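Local coordinates for amino acid adenylation domain-containing protein (Bacillus stratosphericus LAMA 585, PDB 6ULY) that probably activates an alpha-keto acid as its acyl adenylate in the first adenylation domain of a nonribosomal depsipeptide synthetase, at residues A[410-415]-A[438-443]. Numbering follows the deposited sequence.
With QA7 (5'-O-{(S)-hydroxy[(4-methyl-2-oxopentanoyl)oxy]phosphoryl}adenosine), chain C; SO4 (sulfate ion), chain K.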
loop_
_atom_site.group_PDB
_atom_site.type_symbol
_atom_site.label_atom_id
_atom_site.label_comp_id
_atom_site.label_asym_id
_atom_site.label_seq_id
_atom_site.Cartn_x
_atom_site.Cartn_y
_atom_site.Cartn_z
ATOM N N VAL A 410 -2.177 17.740 -7.229
ATOM C CA VAL A 410 -1.247 18.761 -6.762
ATOM C C VAL A 410 0.176 18.246 -6.912
ATOM O O VAL A 410 0.495 17.130 -6.490
ATOM C CB VAL A 410 -1.536 19.139 -5.298
ATOM C CG1 VAL A 410 -0.591 20.250 -4.841
ATOM C CG2 VAL A 410 -2.989 19.550 -5.121
ATOM N N GLN A 411 1.041 19.066 -7.499
ATOM C CA GLN A 411 2.449 18.738 -7.629
ATOM C C GLN A 411 3.277 19.910 -7.133
ATOM O O GLN A 411 2.859 21.067 -7.226
ATOM C CB GLN A 411 2.821 18.403 -9.082
ATOM C CG GLN A 411 2.186 17.122 -9.603
ATOM C CD GLN A 411 2.712 16.723 -10.974
ATOM O OE1 GLN A 411 3.255 17.551 -11.709
ATOM N NE2 GLN A 411 2.566 15.449 -11.317
ATOM N N ILE A 412 4.462 19.601 -6.615
ATOM C CA ILE A 412 5.311 20.588 -5.965
ATOM C C ILE A 412 6.700 20.539 -6.576
ATOM O O ILE A 412 7.294 19.461 -6.698
ATOM C CB ILE A 412 5.405 20.346 -4.445
ATOM C CG1 ILE A 412 4.013 20.278 -3.816
ATOM C CG2 ILE A 412 6.238 21.426 -3.798
ATOM C CD1 ILE A 412 3.231 21.561 -3.919
ATOM N N LYS A 413 7.230 21.704 -6.924
ATOM C CA LYS A 413 8.620 21.851 -7.324
ATOM C C LYS A 413 9.286 22.868 -6.410
ATOM O O LYS A 413 8.711 23.921 -6.118
ATOM C CB LYS A 413 8.744 22.309 -8.780
ATOM C CG LYS A 413 10.177 22.288 -9.318
ATOM C CD LYS A 413 10.380 23.237 -10.509
ATOM C CE LYS A 413 9.283 23.119 -11.538
ATOM N NZ LYS A 413 9.620 23.853 -12.795
ATOM N N GLY A 414 10.497 22.557 -5.960
ATOM C CA GLY A 414 11.243 23.491 -5.159
ATOM C C GLY A 414 12.468 22.888 -4.513
ATOM O O GLY A 414 12.814 21.721 -4.727
ATOM N N PRO A 415 13.150 23.689 -3.696
ATOM C CA PRO A 415 14.382 23.239 -3.043
ATOM C C PRO A 415 14.182 22.523 -1.718
ATOM O O PRO A 415 15.180 22.164 -1.085
ATOM C CB PRO A 415 15.126 24.559 -2.827
ATOM C CG PRO A 415 14.023 25.544 -2.561
ATOM C CD PRO A 415 12.854 25.104 -3.402
ATOM N N PHE A 438 7.354 16.955 -7.722
ATOM C CA PHE A 438 7.037 15.956 -6.712
ATOM C C PHE A 438 5.530 15.742 -6.660
ATOM O O PHE A 438 4.764 16.701 -6.519
ATOM C CB PHE A 438 7.548 16.370 -5.330
ATOM C CG PHE A 438 7.099 15.450 -4.239
ATOM C CD1 PHE A 438 7.811 14.300 -3.952
ATOM C CD2 PHE A 438 5.941 15.711 -3.528
ATOM C CE1 PHE A 438 7.390 13.438 -2.957
ATOM C CE2 PHE A 438 5.514 14.851 -2.531
ATOM C CZ PHE A 438 6.239 13.714 -2.248
ATOM N N HIS A 439 5.115 14.484 -6.757
ATOM C CA HIS A 439 3.706 14.114 -6.795
ATOM C C HIS A 439 3.210 13.899 -5.371
ATOM O O HIS A 439 3.664 12.979 -4.684
ATOM C CB HIS A 439 3.516 12.847 -7.629
ATOM C CG HIS A 439 2.105 12.612 -8.065
ATOM N ND1 HIS A 439 1.532 13.283 -9.124
ATOM C CD2 HIS A 439 1.153 11.772 -7.593
ATOM C CE1 HIS A 439 0.288 12.870 -9.284
ATOM N NE2 HIS A 439 0.032 11.954 -8.367
ATOM N N THR A 440 2.273 14.743 -4.934
ATOM C CA THR A 440 1.851 14.730 -3.538
ATOM C C THR A 440 0.849 13.625 -3.245
ATOM O O THR A 440 0.795 13.129 -2.115
ATOM C CB THR A 440 1.223 16.070 -3.155
ATOM O OG1 THR A 440 0.036 16.280 -3.932
ATOM C CG2 THR A 440 2.202 17.214 -3.385
ATOM N N GLY A 441 0.059 13.227 -4.234
ATOM C CA GLY A 441 -1.084 12.382 -3.985
ATOM C C GLY A 441 -2.320 13.123 -3.529
ATOM O O GLY A 441 -3.357 12.487 -3.307
ATOM N N ASP A 442 -2.245 14.444 -3.386
ATOM C CA ASP A 442 -3.359 15.259 -2.932
ATOM C C ASP A 442 -4.081 15.884 -4.119
ATOM O O ASP A 442 -3.486 16.146 -5.167
ATOM C CB ASP A 442 -2.875 16.366 -1.992
ATOM C CG ASP A 442 -2.262 15.819 -0.721
ATOM O OD1 ASP A 442 -2.881 14.935 -0.094
ATOM O OD2 ASP A 442 -1.157 16.265 -0.357
ATOM N N LEU A 443 -5.373 16.124 -3.936
ATOM C CA LEU A 443 -6.207 16.775 -4.932
ATOM C C LEU A 443 -6.535 18.187 -4.472
ATOM O O LEU A 443 -6.749 18.430 -3.278
ATOM C CB LEU A 443 -7.500 15.993 -5.166
ATOM C CG LEU A 443 -7.335 14.544 -5.625
ATOM C CD1 LEU A 443 -8.695 13.879 -5.748
ATOM C CD2 LEU A 443 -6.586 14.473 -6.945
HETATM C C01 QA7 C . 1.544 22.145 7.638
HETATM C C02 QA7 C . 2.115 20.918 8.242
HETATM C C03 QA7 C . 3.579 21.114 8.530
HETATM C C04 QA7 C . 1.723 19.809 7.320
HETATM C C05 QA7 C . 2.727 18.736 7.044
HETATM C C06 QA7 C . 2.333 17.306 7.215
HETATM C C10 QA7 C . 1.184 15.160 4.739
HETATM C C11 QA7 C . -0.097 14.967 4.276
HETATM C C12 QA7 C . -0.293 15.760 2.916
HETATM C C13 QA7 C . -1.490 16.016 2.891
HETATM C C14 QA7 C . -2.002 16.118 4.453
HETATM C C16 QA7 C . -1.343 18.252 5.276
HETATM C C18 QA7 C . -3.103 19.414 4.964
HETATM C C19 QA7 C . -4.120 20.358 4.867
HETATM C C21 QA7 C . -5.463 18.833 3.945
HETATM C C23 QA7 C . -3.352 18.182 4.528
HETATM N N15 QA7 C . -2.237 17.474 4.747
HETATM N N17 QA7 C . -1.852 19.441 5.416
HETATM N N20 QA7 C . -5.256 20.031 4.355
HETATM N N22 QA7 C . -4.564 17.919 4.016
HETATM N N24 QA7 C . -3.883 21.664 5.310
HETATM O O07 QA7 C . 3.144 16.286 6.866
HETATM O O09 QA7 C . 1.430 14.463 5.903
HETATM O O25 QA7 C . -1.095 15.631 5.171
HETATM O O26 QA7 C . -2.340 14.990 2.343
HETATM O O27 QA7 C . 0.188 15.083 1.663
HETATM O O28 QA7 C . 2.859 14.174 7.960
HETATM O O29 QA7 C . 3.792 14.161 5.931
HETATM O O30 QA7 C . 1.318 17.086 7.652
HETATM O O31 QA7 C . 3.760 19.017 6.667
HETATM P P08 QA7 C . 2.768 14.757 6.674
HETATM S S SO4 K . -1.206 9.443 -10.789
HETATM O O1 SO4 K . 0.189 9.220 -11.133
HETATM O O2 SO4 K . -2.051 8.572 -11.564
HETATM O O3 SO4 K . -1.583 10.810 -11.048
HETATM O O4 SO4 K . -1.384 9.166 -9.395
#
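The Thr440-Gly441-Asp442-Leu443 sequence of adenylation motif A7, which carries the ribose-binding aspartate, meets the A6 strand at Val410. Regular antiparallel pairing holds at Ile412 and Phe438, where Phe438 N meets Ile412 O at 2.7 Å and Ile412 N returns a bond to Phe438 O. Beyond Gln411 and His439 the register breaks: Val410 N bonds not to Thr440 but to Asp442 O, at 2.9 Å and almost straight (176°). With the Thr440 hydroxyl between backbone N and carbonyl carbon (chi1 63°), Thr440 OG1 donates to Val410 O at 2.7 Å from above the carbonyl plane and accepts from Asp442 N in an ST turn; Thr440 N adds only a weak bond to the same carbonyl oxygen. The Thr440 methyl CG2 lies 3.6 Å from Ile412 CG1.

This is the antiparallel beta subdomain of the ANL fold, strand 408-413 being flanked by 391-395 and 438-447. The turn through Gly441 leaves the Asp442 carboxylate to bridge the ribose diol: QA7 O26 donates to Asp442 OD1, and QA7 O27 to Asp442 OD2 at 2.7 Å. On the Gln411 face, Gln411 NE2 donates to His439 ND1 at 3.3 Å, in the ring plane although amide and ring stand 80° apart. Gln411 OE1 takes a bond from Arg393, and His439 NE2 bonds to Glu457, with a weak bond to a sulfate.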